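Local coordinates for MTH169 (Methanobacterium thermoautotrophicum, PDB 1GTD), which is of unassigned function but belongs to the PurS family of small alpha-beta proteins and assembles from four copies of one chain, at residues M62-L67 / H73-S78; R25-A28 / E33-D36. All coordinates share one frame; numbering follows the deposited sequence.

Contact 1 (M62-L67 / H73-S78); sequences MCQRLL and HDYDVS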
loop_
_atom_site.group_PDB
_atom_site.type_symbol
_atom_site.label_atom_id
_atom_site.label_comp_id
_atom_site.label_asym_id
_atom_site.label_seq_id
_atom_site.Cartn_x
_atom_site.Cartn_y
_atom_site.Cartn_z
HETATM N N MSE B 62 -3.250 1.948 -20.058
HETATM C CA MSE B 62 -3.048 2.378 -18.682
HETATM C C MSE B 62 -2.556 1.242 -17.795
HETATM O O MSE B 62 -1.699 1.445 -16.932
HETATM C CB MSE B 62 -4.349 2.947 -18.120
HETATM C CG MSE B 62 -4.809 4.214 -18.817
HETATM SE SE MSE B 62 -6.520 4.848 -18.172
HETATM C CE MSE B 62 -6.776 3.516 -16.799
ATOM N N CYS B 63 -3.103 0.050 -18.000
ATOM C CA CYS B 63 -2.693 -1.110 -17.216
ATOM C C CYS B 63 -1.264 -1.501 -17.561
ATOM O O CYS B 63 -0.473 -1.830 -16.684
ATOM C CB CYS B 63 -3.616 -2.303 -17.483
ATOM S SG CYS B 63 -5.311 -2.131 -16.848
ATOM N N GLN B 64 -0.939 -1.452 -18.846
ATOM C CA GLN B 64 0.392 -1.819 -19.319
ATOM C C GLN B 64 1.519 -0.888 -18.852
ATOM O O GLN B 64 2.630 -1.341 -18.550
ATOM C CB GLN B 64 0.405 -1.868 -20.856
ATOM C CG GLN B 64 -0.386 -3.006 -21.491
ATOM C CD GLN B 64 0.286 -4.347 -21.318
ATOM O OE1 GLN B 64 1.410 -4.556 -21.779
ATOM N NE2 GLN B 64 -0.397 -5.267 -20.648
ATOM N N ARG B 65 1.236 0.409 -18.787
ATOM C CA ARG B 65 2.261 1.376 -18.415
ATOM C C ARG B 65 2.085 2.116 -17.102
ATOM O O ARG B 65 2.863 3.021 -16.808
ATOM C CB ARG B 65 2.380 2.428 -19.518
ATOM C CG ARG B 65 1.149 3.339 -19.605
ATOM C CD ARG B 65 1.442 4.648 -20.327
ATOM N NE ARG B 65 1.854 4.447 -21.715
ATOM C CZ ARG B 65 1.059 3.987 -22.678
ATOM N NH1 ARG B 65 -0.202 3.673 -22.410
ATOM N NH2 ARG B 65 1.525 3.844 -23.915
ATOM N N LEU B 66 1.092 1.753 -16.301
ATOM C CA LEU B 66 0.885 2.501 -15.075
ATOM C C LEU B 66 0.329 1.686 -13.902
ATOM O O LEU B 66 0.979 1.547 -12.866
ATOM C CB LEU B 66 -0.050 3.668 -15.400
ATOM C CG LEU B 66 0.085 5.051 -14.761
ATOM C CD1 LEU B 66 -0.300 5.007 -13.286
ATOM C CD2 LEU B 66 1.514 5.548 -14.960
ATOM N N LEU B 67 -0.864 1.132 -14.072
ATOM C CA LEU B 67 -1.512 0.396 -13.002
ATOM C C LEU B 67 -0.812 -0.857 -12.494
ATOM O O LEU B 67 -0.816 -1.114 -11.289
ATOM C CB LEU B 67 -2.944 0.064 -13.417
ATOM C CG LEU B 67 -3.699 1.282 -13.964
ATOM C CD1 LEU B 67 -5.102 0.853 -14.375
ATOM C CD2 LEU B 67 -3.749 2.413 -12.911
ATOM N N HIS B 73 1.776 -9.278 -12.406
ATOM C CA HIS B 73 0.338 -9.144 -12.109
ATOM C C HIS B 73 -0.602 -9.723 -13.159
ATOM O O HIS B 73 -0.324 -9.679 -14.353
ATOM C CB HIS B 73 -0.077 -7.674 -11.937
ATOM C CG HIS B 73 0.640 -6.959 -10.844
ATOM N ND1 HIS B 73 1.696 -6.105 -11.080
ATOM C CD2 HIS B 73 0.459 -6.975 -9.502
ATOM C CE1 HIS B 73 2.134 -5.625 -9.929
ATOM N NE2 HIS B 73 1.401 -6.138 -8.957
ATOM N N ASP B 74 -1.716 -10.269 -12.688
ATOM C CA ASP B 74 -2.779 -10.780 -13.551
ATOM C C ASP B 74 -3.817 -9.681 -13.340
ATOM O O ASP B 74 -4.041 -9.267 -12.197
ATOM C CB ASP B 74 -3.382 -12.096 -13.022
ATOM C CG ASP B 74 -2.584 -13.332 -13.414
ATOM O OD1 ASP B 74 -2.020 -13.368 -14.528
ATOM O OD2 ASP B 74 -2.553 -14.288 -12.606
ATOM N N TYR B 75 -4.439 -9.184 -14.403
ATOM C CA TYR B 75 -5.444 -8.156 -14.200
ATOM C C TYR B 75 -6.717 -8.390 -14.991
ATOM O O TYR B 75 -6.725 -9.134 -15.966
ATOM C CB TYR B 75 -4.864 -6.773 -14.486
ATOM C CG TYR B 75 -4.329 -6.566 -15.879
ATOM C CD1 TYR B 75 -5.028 -5.786 -16.804
ATOM C CD2 TYR B 75 -3.114 -7.129 -16.270
ATOM C CE1 TYR B 75 -4.529 -5.566 -18.086
ATOM C CE2 TYR B 75 -2.604 -6.921 -17.550
ATOM C CZ TYR B 75 -3.316 -6.136 -18.452
ATOM O OH TYR B 75 -2.814 -5.916 -19.712
ATOM N N ASP B 76 -7.799 -7.776 -14.522
ATOM C CA ASP B 76 -9.120 -7.872 -15.138
ATOM C C ASP B 76 -9.621 -6.474 -15.424
ATOM O O ASP B 76 -9.414 -5.553 -14.631
ATOM C CB ASP B 76 -10.116 -8.531 -14.187
ATOM C CG ASP B 76 -10.115 -10.021 -14.289
ATOM O OD1 ASP B 76 -10.894 -10.546 -15.110
ATOM O OD2 ASP B 76 -9.333 -10.669 -13.556
ATOM N N VAL B 77 -10.293 -6.314 -16.553
ATOM C CA VAL B 77 -10.853 -5.025 -16.900
ATOM C C VAL B 77 -12.297 -5.236 -17.317
ATOM O O VAL B 77 -12.588 -6.047 -18.204
ATOM C CB VAL B 77 -10.082 -4.352 -18.049
ATOM C CG1 VAL B 77 -10.730 -3.010 -18.386
ATOM C CG2 VAL B 77 -8.634 -4.139 -17.647
ATOM N N SER B 78 -13.204 -4.534 -16.645
ATOM C CA SER B 78 -14.622 -4.621 -16.963
ATOM C C SER B 78 -15.092 -3.217 -17.302
ATOM O O SER B 78 -14.803 -2.263 -16.585
ATOM C CB SER B 78 -15.420 -5.174 -15.773
ATOM O OG SER B 78 -15.436 -4.260 -14.688
#
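The Y75 ring meets two neighbouring residues of helix 59-67, C63 and Q64. C63 makes the apolar part of the contact. Its CB lies 3.4 Å from CE1 of Y75, and its SG lies 3.7 Å from CD1 of the same ring. The approach is oblique, neither straight over the ring face nor at the edge: SG is 4.5 Å from the Y75 ring centroid. This is a Cys sulfur-aromatic contact. Further along the strand, CG2 of V77 touches the same sulfur, 4.0 Å from C63 SG.

Q64 makes the polar part. Its CB points away from the strand, but the chain bends at chi2 (-73°) and brings the amide back. NE2 donates to Y75 OH over 2.7 Å. The hydroxyl lies in the amide plane, but the bond is bent, with an N-H...O angle of 139°. The two side chains cross at about a right angle. NE2 comes in at the ring edge, near its plane, with the amide turned 43° from it.

Y75 CG sits between its backbone N and carbonyl carbon, which projects the ring across to the helix. E60, earlier on the same helix, makes a weak hydrogen bond to Y75 OH. Strand 73-81, outermost in this chain's sheet, is bonded to strand 3-11 through D74 with R10 and D76 with R8. C63 also touches V7 of strand 3-11. The helix ends in a wider pi-type turn, where L67 N reaches M62 O over 3.0 Å.

The tyrosine thus has a mixed chemistry. Its ring lies against a thiol, while its hydroxyl accepts from the Q64 amide and could donate to the E60 carboxylate, though that bond is weak. The polar pairing would favour one orientation of the ring on the helix.

Contact 2 (R25-A28 / E33-D36); sequences RALA and EVED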
loop_
_atom_site.group_PDB
_atom_site.type_symbol
_atom_site.label_atom_id
_atom_site.label_comp_id
_atom_site.label_asym_id
_atom_site.label_seq_id
_atom_site.Cartn_x
_atom_site.Cartn_y
_atom_site.Cartn_z
ATOM N N ARG B 25 0.072 -14.089 8.912
ATOM C CA ARG B 25 0.871 -14.288 10.112
ATOM C C ARG B 25 0.282 -13.550 11.308
ATOM O O ARG B 25 0.179 -14.104 12.406
ATOM C CB ARG B 25 2.305 -13.814 9.883
ATOM C CG ARG B 25 3.110 -13.680 11.169
ATOM C CD ARG B 25 4.610 -13.682 10.907
ATOM N NE ARG B 25 5.358 -13.651 12.161
ATOM C CZ ARG B 25 5.466 -12.574 12.934
ATOM N NH1 ARG B 25 4.878 -11.440 12.575
ATOM N NH2 ARG B 25 6.154 -12.629 14.065
ATOM N N ALA B 26 -0.096 -12.295 11.089
ATOM C CA ALA B 26 -0.667 -11.475 12.145
ATOM C C ALA B 26 -1.943 -12.116 12.654
ATOM O O ALA B 26 -2.189 -12.134 13.859
ATOM C CB ALA B 26 -0.955 -10.078 11.621
ATOM N N LEU B 27 -2.756 -12.646 11.741
ATOM C CA LEU B 27 -4.000 -13.292 12.145
ATOM C C LEU B 27 -3.691 -14.511 13.008
ATOM O O LEU B 27 -4.267 -14.688 14.076
ATOM C CB LEU B 27 -4.836 -13.701 10.916
ATOM C CG LEU B 27 -5.445 -12.550 10.088
ATOM C CD1 LEU B 27 -6.350 -13.104 8.985
ATOM C CD2 LEU B 27 -6.240 -11.609 11.006
ATOM N N ALA B 28 -2.775 -15.353 12.546
ATOM C CA ALA B 28 -2.398 -16.543 13.297
ATOM C C ALA B 28 -2.040 -16.161 14.730
ATOM O O ALA B 28 -2.491 -16.797 15.679
ATOM C CB ALA B 28 -1.214 -17.233 12.626
ATOM N N GLU B 33 -6.585 -18.734 12.466
ATOM C CA GLU B 33 -5.733 -19.457 11.530
ATOM C C GLU B 33 -6.374 -19.524 10.150
ATOM O O GLU B 33 -7.335 -20.259 9.926
ATOM C CB GLU B 33 -5.466 -20.876 12.031
ATOM C CG GLU B 33 -4.280 -21.528 11.349
ATOM C CD GLU B 33 -2.959 -20.933 11.812
ATOM O OE1 GLU B 33 -2.056 -20.737 10.961
ATOM O OE2 GLU B 33 -2.824 -20.667 13.032
ATOM N N VAL B 34 -5.833 -18.753 9.218
ATOM C CA VAL B 34 -6.372 -18.735 7.871
ATOM C C VAL B 34 -5.323 -19.203 6.872
ATOM O O VAL B 34 -4.121 -19.106 7.116
ATOM C CB VAL B 34 -6.878 -17.313 7.504
ATOM C CG1 VAL B 34 -8.066 -16.944 8.389
ATOM C CG2 VAL B 34 -5.765 -16.293 7.696
ATOM N N GLU B 35 -5.776 -19.727 5.743
ATOM C CA GLU B 35 -4.849 -20.199 4.736
ATOM C C GLU B 35 -5.082 -19.535 3.401
ATOM O O GLU B 35 -6.100 -18.890 3.178
ATOM C CB GLU B 35 -4.979 -21.708 4.579
ATOM C CG GLU B 35 -4.522 -22.485 5.788
ATOM C CD GLU B 35 -5.096 -23.887 5.810
ATOM O OE1 GLU B 35 -4.874 -24.640 4.833
ATOM O OE2 GLU B 35 -5.775 -24.235 6.804
ATOM N N ASP B 36 -4.117 -19.704 2.509
ATOM C CA ASP B 36 -4.207 -19.155 1.171
ATOM C C ASP B 36 -4.601 -17.692 1.110
ATOM O O ASP B 36 -5.274 -17.277 0.165
ATOM C CB ASP B 36 -5.197 -19.972 0.350
ATOM C CG ASP B 36 -4.780 -21.413 0.228
ATOM O OD1 ASP B 36 -3.587 -21.639 -0.074
ATOM O OD2 ASP B 36 -5.631 -22.309 0.430
#
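L27 and V34 meet by single methyl groups. CD1 of L27 lies 3.5 Å from CG2 of V34, and the two side chains cross obliquely. CB of L27 points toward the 33-36 segment, and its chain is extended beyond CG (chi2 -175°), which carries CD1 out to the valine. V34 presents CG2, the branch set between its backbone N and carbonyl carbon. Both residues are buried in the assembly.

A28 and E33 form the second pair. Here the two backbones are nearest, with CA of A28 4.8 Å from CA of E33. The CB of E33 points away from the helix, but a bend at chi2 (72°) swings the carboxylate back beside the alanine methyl. E33 OE2 is 3.8 Å and E33 OE1 is 4.0 Å from A28 CB. This is van der Waals contact between a methyl and a charged group. No hydrogen bond joins the two segments.

The wider setting is intersubunit. L27 also packs on M62 of the second subunit, and V34 on F45 of that chain. V34 and E35 pair antiparallel with a strand of the second subunit, which carries the sheet across the interface. The chain turns a corner at D36, between this short strand and strand 37-47.

The arrangement is a helix-turn-strand unit: the chain turns back after helix 18-30 into the short strand 34-35. The helix and short strand extend from their own sheet and meet the sheet of a partner. With the strand order of the chain, this is consistent with a ferredoxin-like fold completed by exchange between subunits.

In the fold
The two contacts are separate within one chain. Their centres lie 28 Å apart and their nearest atoms about 13 Å. The centre of contact 1 lies about 7 Å from the chain centre, that of contact 2 about 22 Å. Contact 2 closes before contact 1 opens along the sequence. The assembly relates them instead. The L27 packing joins contact 2 to a 62-67 segment of the second subunit. R25 hydrogen-bonds through NH1 to the backbone O of Q64 in the third subunit. The outlying helix of this chain therefore meets the 62-67 helices of two other copies, and the same is probably true of each chain.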